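Local coordinates for ParB-C (Sulfolobus sp. NOB8H2, PDB 4RS7), which forms the histone-like C-terminal domain of the pNOB8 partition protein ParB, which binds DNA and takes part in archaeal DNA segregation, at the interface of chains A and B. Numbering follows the deposited sequence. Chains: chain A/B, ParB-C.

The interface of chains A and B. Residues chain A 41, 44, 70, 74, 78; chain B 37, 40-41.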
ATOM      1  N   TYR A  41       4.786  -1.451  -1.895  1.00 10.64           N
ATOM      2  CA  TYR A  41       3.844  -0.610  -2.620  1.00 15.29           C
ATOM      3  C   TYR A  41       4.174  -0.536  -4.113  1.00 13.92           C
ATOM      4  O   TYR A  41       3.279  -0.378  -4.948  1.00 12.53           O
ATOM      5  CB  TYR A  41       3.739   0.765  -1.950  1.00 10.58           C
ATOM      6  CG  TYR A  41       3.130   0.638  -0.574  1.00 12.91           C
ATOM      7  CD1 TYR A  41       3.926   0.381   0.536  1.00 17.44           C
ATOM      8  CD2 TYR A  41       1.755   0.721  -0.388  1.00 13.70           C
ATOM      9  CE1 TYR A  41       3.374   0.238   1.797  1.00 15.64           C
ATOM     10  CE2 TYR A  41       1.190   0.576   0.877  1.00 11.24           C
ATOM     11  CZ  TYR A  41       2.010   0.336   1.962  1.00 15.61           C
ATOM     12  OH  TYR A  41       1.472   0.190   3.222  1.00 14.32           O
ATOM     13  N   ALA A  44       2.701  -3.726  -5.866  1.00  9.95           N
ATOM     14  CA  ALA A  44       1.296  -3.531  -6.182  1.00 11.30           C
ATOM     15  C   ALA A  44       1.128  -2.732  -7.473  1.00 11.12           C
ATOM     16  O   ALA A  44       0.300  -3.074  -8.315  1.00 14.16           O
ATOM     17  CB  ALA A  44       0.588  -2.841  -5.025  1.00 14.40           C
ATOM     18  N   PHE A  70      -7.671   2.472 -10.464  1.00 12.14           N
ATOM     19  CA  PHE A  70      -6.672   1.939  -9.535  1.00 12.07           C
ATOM     20  C   PHE A  70      -6.970   2.358  -8.100  1.00 12.05           C
ATOM     21  O   PHE A  70      -6.998   1.526  -7.196  1.00 12.40           O
ATOM     22  CB  PHE A  70      -5.259   2.387  -9.925  1.00 14.98           C
ATOM     23  CG  PHE A  70      -4.203   2.065  -8.889  1.00 14.20           C
ATOM     24  CD1 PHE A  70      -3.640   0.802  -8.821  1.00 13.60           C
ATOM     25  CD2 PHE A  70      -3.767   3.033  -7.994  1.00 16.20           C
ATOM     26  CE1 PHE A  70      -2.667   0.504  -7.881  1.00 12.92           C
ATOM     27  CE2 PHE A  70      -2.793   2.740  -7.050  1.00 14.95           C
ATOM     28  CZ  PHE A  70      -2.244   1.476  -6.996  1.00 13.63           C
ATOM     29  N   VAL A  74      -7.780   0.110  -4.688  1.00 16.33           N
ATOM     30  CA  VAL A  74      -6.811  -0.116  -3.613  1.00 14.32           C
ATOM     31  C   VAL A  74      -6.907   0.813  -2.400  1.00 15.36           C
ATOM     32  O   VAL A  74      -6.280   0.552  -1.379  1.00 16.16           O
ATOM     33  CB  VAL A  74      -5.357  -0.109  -4.145  1.00 15.57           C
ATOM     34  CG1 VAL A  74      -5.214  -1.107  -5.293  1.00 12.66           C
ATOM     35  CG2 VAL A  74      -4.949   1.299  -4.588  1.00 14.42           C
ATOM     36  N   PHE A  78      -5.002   0.956   1.802  1.00 14.45           N
ATOM     37  CA  PHE A  78      -4.021   1.934   2.271  1.00 13.90           C
ATOM     38  C   PHE A  78      -4.208   2.185   3.764  1.00 15.97           C
ATOM     39  O   PHE A  78      -4.642   3.262   4.174  1.00 14.98           O
ATOM     40  CB  PHE A  78      -4.163   3.258   1.512  1.00 14.56           C
ATOM     41  CG  PHE A  78      -3.677   3.212   0.084  1.00 16.45           C
ATOM     42  CD1 PHE A  78      -4.075   4.183  -0.822  1.00 17.96           C
ATOM     43  CD2 PHE A  78      -2.816   2.219  -0.347  1.00 14.53           C
ATOM     44  CE1 PHE A  78      -3.626   4.161  -2.134  1.00 15.53           C
ATOM     45  CE2 PHE A  78      -2.364   2.191  -1.656  1.00 17.47           C
ATOM     46  CZ  PHE A  78      -2.769   3.160  -2.549  1.00 16.86           C
TER
HETATM   47  N   MSE B  37      -4.359  -7.866  -4.855  1.00 13.50           N
HETATM   48  CA  MSE B  37      -3.841  -6.618  -4.299  1.00 14.41           C
HETATM   49  C   MSE B  37      -3.883  -6.630  -2.778  1.00 15.23           C
HETATM   50  O   MSE B  37      -2.958  -6.149  -2.131  1.00 18.48           O
HETATM   51  CB  MSE B  37      -4.621  -5.411  -4.827  1.00 18.92           C
HETATM   52  CG  MSE B  37      -4.363  -5.103  -6.290  1.00 13.32           C
HETATM   53 SE   MSE B  37      -2.545  -4.441  -6.620  1.00 20.38          SE
HETATM   54  CE  MSE B  37      -2.646  -4.326  -8.555  1.00 17.47           C
ATOM     55  N   ILE B  40      -0.843  -8.424  -1.379  1.00 13.04           N
ATOM     56  CA  ILE B  40       0.397  -7.655  -1.487  1.00 14.67           C
ATOM     57  C   ILE B  40       0.492  -6.599  -0.387  1.00 13.49           C
ATOM     58  O   ILE B  40       1.483  -6.544   0.341  1.00 13.41           O
ATOM     59  CB  ILE B  40       0.540  -6.994  -2.877  1.00 14.56           C
ATOM     60  CG1 ILE B  40       0.671  -8.078  -3.954  1.00 14.55           C
ATOM     61  CG2 ILE B  40       1.735  -6.023  -2.903  1.00 10.46           C
ATOM     62  CD1 ILE B  40       0.610  -7.558  -5.378  1.00 19.32           C
ATOM     63  N   TYR B  41      -0.543  -5.775  -0.259  1.00 15.19           N
ATOM     64  CA  TYR B  41      -0.539  -4.693   0.725  1.00 14.59           C
ATOM     65  C   TYR B  41      -0.477  -5.207   2.159  1.00 17.66           C
ATOM     66  O   TYR B  41       0.058  -4.538   3.047  1.00 13.52           O
ATOM     67  CB  TYR B  41      -1.760  -3.781   0.549  1.00 14.16           C
ATOM     68  CG  TYR B  41      -1.704  -2.899  -0.683  1.00 16.10           C
ATOM     69  CD1 TYR B  41      -2.589  -3.086  -1.737  1.00 12.37           C
ATOM     70  CD2 TYR B  41      -0.765  -1.881  -0.789  1.00 18.44           C
ATOM     71  CE1 TYR B  41      -2.543  -2.277  -2.865  1.00 13.37           C
ATOM     72  CE2 TYR B  41      -0.708  -1.071  -1.912  1.00 19.81           C
ATOM     73  CZ  TYR B  41      -1.601  -1.271  -2.945  1.00 14.87           C
ATOM     74  OH  TYR B  41      -1.551  -0.465  -4.061  1.00 13.17           O
TER
HETATM   75  O   HOH W   1       0.910   1.043  -4.417  1.00 15.56           O
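The phenol ring of B:Tyr41 enters a pocket of chain A that puts a methyl over one side at the hydroxyl end, flanks the rim from the opposite side and meets one edge in plane. The methyl CB of A:Ala44 sits over the C-O bond, 3.3 Å from B:Tyr41 OH. From the opposite side the edge of A:Phe78 meets the rim, its CE2 3.7 Å from B:Tyr41 CE2, which lies in the phenylalanine plane. The two planes are nearly perpendicular (88°), an edge-to-face arrangement. Over one face of A:Phe78, toward the rim, lies the carbonyl O of A:Val74, whose CB flanks B:Tyr41 near CE1. At the edge, A:Tyr41 CD2 lies in the plane of the B:Tyr41 ring, 3.4 Å from its CE2, so the two symmetry-equivalent tyrosines meet rim to rim rather than stacked.

The first torsion of B:Tyr41 turns CG away from the carbonyl carbon (chi1 -72°) and sends the ring across to chain A, where its hydroxyl OH reaches CZ of A:Phe70 at 3.6 Å. A:Val74 CG2 packs over one face of A:Phe70, toward the rim, and may help to position it. Although OH is surrounded largely by carbon, it has a polar link: water 1 lies 2.9 Å from B:Tyr41 OH and 2.8 Å from the backbone O of A:Tyr41, bridging the two chains.

Beside the ring, A:Ala44 is also met by B:Met37, a selenomethionine. A bend at chi2 (-69°) brings its SE alongside A:Ala44, 3.6 Å from the backbone O and also against CB. Branch CG2 of B:Ile40 approaches the same methyl from helix 24-49; the small side chain probably allows the two long helices to approach closely here.

With its twin generated by the two-fold, this largely apolar packing joins helix 24-50 and the segment from helix 63-74 to A:Phe78 with the partner's long helix, and probably helps hold the histone-like domain together as a dimer.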